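Local coordinates for protein WZI (Escherichia coli, PDB 2YNK) that forms an outer-membrane beta-barrel that binds carbohydrate and takes part in the assembly of the group 1 capsule, at residues His316-Asp321 and Val374-Glu379. Residues are numbered along the deposited sequence; the frame is centred on the assembly and turned at random.
With D12 (dodecane), chain F.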
ATOM      1  N   HIS A 316      19.954   1.551  -7.568  1.00 58.65           N
ATOM      2  CA  HIS A 316      21.207   1.708  -8.275  1.00 57.95           C
ATOM      3  C   HIS A 316      20.965   2.028  -9.718  1.00 59.74           C
ATOM      4  O   HIS A 316      19.939   1.655 -10.274  1.00 57.01           O
ATOM      5  CB  HIS A 316      22.024   0.426  -8.168  1.00 57.10           C
ATOM      6  CG  HIS A 316      22.212  -0.071  -6.752  1.00 57.76           C
ATOM      7  ND1 HIS A 316      23.056   0.512  -5.884  1.00 59.93           N
ATOM      8  CD2 HIS A 316      21.636  -1.144  -6.074  1.00 56.92           C
ATOM      9  CE1 HIS A 316      23.023  -0.146  -4.710  1.00 58.79           C
ATOM     10  NE2 HIS A 316      22.155  -1.159  -4.829  1.00 57.05           N
ATOM     11  N   GLY A 317      21.911   2.742 -10.331  1.00 63.87           N
ATOM     12  CA  GLY A 317      21.912   2.967 -11.779  1.00 66.22           C
ATOM     13  C   GLY A 317      22.919   2.030 -12.416  1.00 68.94           C
ATOM     14  O   GLY A 317      23.921   1.694 -11.789  1.00 69.80           O
ATOM     15  N   TRP A 318      22.651   1.577 -13.639  1.00 71.50           N
ATOM     16  CA  TRP A 318      23.591   0.717 -14.347  1.00 76.12           C
ATOM     17  C   TRP A 318      24.215   1.531 -15.456  1.00 81.53           C
ATOM     18  O   TRP A 318      25.068   2.384 -15.182  1.00 87.62           O
ATOM     19  CB  TRP A 318      22.900  -0.550 -14.823  1.00 77.99           C
ATOM     20  CG  TRP A 318      23.852  -1.696 -15.073  1.00 82.24           C
ATOM     21  CD1 TRP A 318      25.099  -1.650 -15.690  1.00 84.86           C
ATOM     22  CD2 TRP A 318      23.651  -3.113 -14.728  1.00 84.01           C
ATOM     23  NE1 TRP A 318      25.664  -2.898 -15.743  1.00 87.19           N
ATOM     24  CE2 TRP A 318      24.849  -3.819 -15.186  1.00 86.02           C
ATOM     25  CE3 TRP A 318      22.638  -3.837 -14.109  1.00 83.31           C
ATOM     26  CZ2 TRP A 318      25.004  -5.186 -15.020  1.00 86.77           C
ATOM     27  CZ3 TRP A 318      22.805  -5.216 -13.946  1.00 84.51           C
ATOM     28  CH2 TRP A 318      23.960  -5.872 -14.394  1.00 87.28           C
ATOM     29  N   GLY A 319      23.834   1.305 -16.710  1.00 80.64           N
ATOM     30  CA  GLY A 319      24.168   2.258 -17.759  1.00 80.81           C
ATOM     31  C   GLY A 319      23.231   3.423 -17.548  1.00 79.57           C
ATOM     32  O   GLY A 319      23.426   4.232 -16.643  1.00 78.11           O
ATOM     33  N   LYS A 320      22.193   3.486 -18.372  1.00 80.35           N
ATOM     34  CA  LYS A 320      21.073   4.389 -18.140  1.00 79.90           C
ATOM     35  C   LYS A 320      19.920   3.666 -17.431  1.00 77.46           C
ATOM     36  O   LYS A 320      18.925   4.294 -17.061  1.00 78.42           O
ATOM     37  CB  LYS A 320      20.595   4.976 -19.463  1.00 83.40           C
ATOM     38  CG  LYS A 320      21.595   5.918 -20.116  1.00 85.79           C
ATOM     39  CD  LYS A 320      20.996   6.559 -21.361  1.00 89.73           C
ATOM     40  CE  LYS A 320      21.564   7.944 -21.639  1.00 92.85           C
ATOM     41  NZ  LYS A 320      20.824   8.614 -22.746  1.00 95.60           N
ATOM     42  N   ASP A 321      20.058   2.353 -17.232  1.00 74.92           N
ATOM     43  CA  ASP A 321      19.026   1.553 -16.568  1.00 71.30           C
ATOM     44  C   ASP A 321      19.037   1.814 -15.067  1.00 67.81           C
ATOM     45  O   ASP A 321      19.945   2.475 -14.547  1.00 68.17           O
ATOM     46  CB  ASP A 321      19.240   0.054 -16.817  1.00 72.31           C
ATOM     47  CG  ASP A 321      19.106  -0.337 -18.283  1.00 75.53           C
ATOM     48  OD1 ASP A 321      18.572   0.466 -19.087  1.00 76.55           O
ATOM     49  OD2 ASP A 321      19.532  -1.467 -18.625  1.00 76.57           O
ATOM     50  N   VAL A 374      14.325  -8.128  -6.595  1.00 50.43           N
ATOM     51  CA  VAL A 374      15.172  -7.301  -7.433  1.00 50.48           C
ATOM     52  C   VAL A 374      14.380  -6.931  -8.677  1.00 49.87           C
ATOM     53  O   VAL A 374      13.582  -7.743  -9.152  1.00 48.57           O
ATOM     54  CB  VAL A 374      16.416  -8.075  -7.893  1.00 51.24           C
ATOM     55  CG1 VAL A 374      17.343  -7.159  -8.679  1.00 49.62           C
ATOM     56  CG2 VAL A 374      17.127  -8.696  -6.702  1.00 51.69           C
ATOM     57  N   GLU A 375      14.590  -5.723  -9.205  1.00 48.88           N
ATOM     58  CA  GLU A 375      14.118  -5.405 -10.557  1.00 49.41           C
ATOM     59  C   GLU A 375      14.976  -4.396 -11.353  1.00 49.47           C
ATOM     60  O   GLU A 375      15.483  -3.392 -10.829  1.00 46.85           O
ATOM     61  CB  GLU A 375      12.656  -4.959 -10.559  1.00 50.40           C
ATOM     62  CG  GLU A 375      12.368  -3.762  -9.681  1.00 54.07           C
ATOM     63  CD  GLU A 375      11.282  -2.839 -10.224  1.00 56.71           C
ATOM     64  OE1 GLU A 375      10.658  -3.174 -11.259  1.00 56.33           O
ATOM     65  OE2 GLU A 375      11.062  -1.764  -9.604  1.00 60.15           O
ATOM     66  N   LEU A 376      15.120  -4.714 -12.634  1.00 47.69           N
ATOM     67  CA  LEU A 376      15.808  -3.898 -13.589  1.00 48.51           C
ATOM     68  C   LEU A 376      14.756  -3.131 -14.360  1.00 49.00           C
ATOM     69  O   LEU A 376      13.742  -3.703 -14.766  1.00 47.09           O
ATOM     70  CB  LEU A 376      16.613  -4.766 -14.560  1.00 48.29           C
ATOM     71  CG  LEU A 376      17.438  -3.984 -15.591  1.00 48.63           C
ATOM     72  CD1 LEU A 376      18.690  -3.425 -14.940  1.00 48.86           C
ATOM     73  CD2 LEU A 376      17.788  -4.860 -16.777  1.00 48.79           C
ATOM     74  N   ILE A 377      15.008  -1.838 -14.569  1.00 49.47           N
ATOM     75  CA  ILE A 377      14.128  -1.008 -15.363  1.00 49.20           C
ATOM     76  C   ILE A 377      14.949  -0.350 -16.470  1.00 52.49           C
ATOM     77  O   ILE A 377      15.851   0.447 -16.212  1.00 54.96           O
ATOM     78  CB  ILE A 377      13.389   0.030 -14.499  1.00 47.80           C
ATOM     79  CG1 ILE A 377      12.743  -0.663 -13.285  1.00 48.13           C
ATOM     80  CG2 ILE A 377      12.324   0.724 -15.326  1.00 46.49           C
ATOM     81  CD1 ILE A 377      11.984   0.253 -12.339  1.00 47.27           C
ATOM     82  N   THR A 378      14.630  -0.713 -17.706  1.00 54.94           N
ATOM     83  CA  THR A 378      15.272  -0.157 -18.884  1.00 57.68           C
ATOM     84  C   THR A 378      14.973   1.331 -19.073  1.00 59.24           C
ATOM     85  O   THR A 378      13.972   1.850 -18.563  1.00 57.51           O
ATOM     86  CB  THR A 378      14.797  -0.887 -20.155  1.00 58.95           C
ATOM     87  OG1 THR A 378      14.855  -2.299 -19.939  1.00 58.22           O
ATOM     88  CG2 THR A 378      15.671  -0.517 -21.369  1.00 61.09           C
ATOM     89  N   GLU A 379      15.865   1.998 -19.807  1.00 60.54           N
ATOM     90  CA  GLU A 379      15.619   3.327 -20.385  1.00 61.74           C
ATOM     91  C   GLU A 379      14.301   3.306 -21.157  1.00 59.18           C
ATOM     92  O   GLU A 379      13.465   4.189 -21.030  1.00 57.14           O
ATOM     93  CB  GLU A 379      16.791   3.661 -21.320  1.00 65.01           C
ATOM     94  CG  GLU A 379      16.673   4.948 -22.110  1.00 68.77           C
ATOM     95  CD  GLU A 379      17.989   5.333 -22.759  1.00 73.02           C
ATOM     96  OE1 GLU A 379      18.849   4.435 -22.946  1.00 73.63           O
ATOM     97  OE2 GLU A 379      18.165   6.535 -23.074  1.00 75.61           O
TER
HETATM   98  C1  D12 F1005      22.713  -2.842 -18.697  1.00 73.55           C
HETATM   99  C2  D12 F1005      22.499  -4.161 -17.975  1.00 75.65           C
HETATM  100  C3  D12 F1005      21.489  -5.058 -18.700  1.00 73.55           C
HETATM  101  C4  D12 F1005      21.498  -6.497 -18.171  1.00 73.27           C
HETATM  102  C5  D12 F1005      20.116  -6.981 -17.713  1.00 72.36           C
HETATM  103  C6  D12 F1005      20.007  -8.510 -17.627  1.00 72.52           C
HETATM  104  C7  D12 F1005      19.405  -9.028 -16.312  1.00 71.11           C
HETATM  105  C8  D12 F1005      17.875  -9.108 -16.321  1.00 69.78           C
HETATM  106  C9  D12 F1005      17.365 -10.522 -16.028  1.00 68.24           C
HETATM  107  C10 D12 F1005      15.837 -10.557 -15.944  1.00 67.03           C
HETATM  108  C11 D12 F1005      15.301 -11.934 -15.542  1.00 64.57           C
HETATM  109  C12 D12 F1005      13.825 -11.881 -15.201  1.00 61.17           C
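Asp321, closing the turn that leaves strand 306-317, comes up to Thr378, just past the end of strand 368-377, their CA atoms 4.7 Å apart, while within the turn Trp318 N donates to Asp321 O. The Asp321 carboxylate makes the main link: OD1 accepts the backbone N-H of Glu379 at 3.2 Å, a moderately bent bond (147°) that reaches the oxygen on its anti side, 32° out of the carboxylate plane. CG anti to the carbonyl carbon (chi1 -64°) sets this carboxylate beside Thr378 CA. Asp321 CB lies against Ile377 O and the CD1 methyl of Leu376. The other carboxylate oxygen, OD2, lies 3.5 Å from dodecane C1. Trp318 and Leu376 cross at about a right angle, CE3 of the indole 4.1 Å from Leu376 CD1. One indole face receives the alkane, whose C2 sits over the ring centre, 3.5 Å above the plane, and Leu376 CD2 meets the chain farther along, at C5. Dodecane thus rests against both segments, as a lipid tail might at a barrel surface. Beyond this, the extended side chains of Lys320 and Glu379 make a salt bridge, NZ to OE2 3.4 Å, whose hydrogen bond is weak; Lys320 CD also packs against the carboxylate. Strand 322-331 lies between the two strands in the antiparallel barrel, its Val323 touched by both Trp318 and Leu376, and Trp384 of strand 383-393 completes the dodecane site. On the face of strand 368-377 opposite Leu376, Ile377 touches Asp13 of helix 8-19 and Arg57 of helix 49-65.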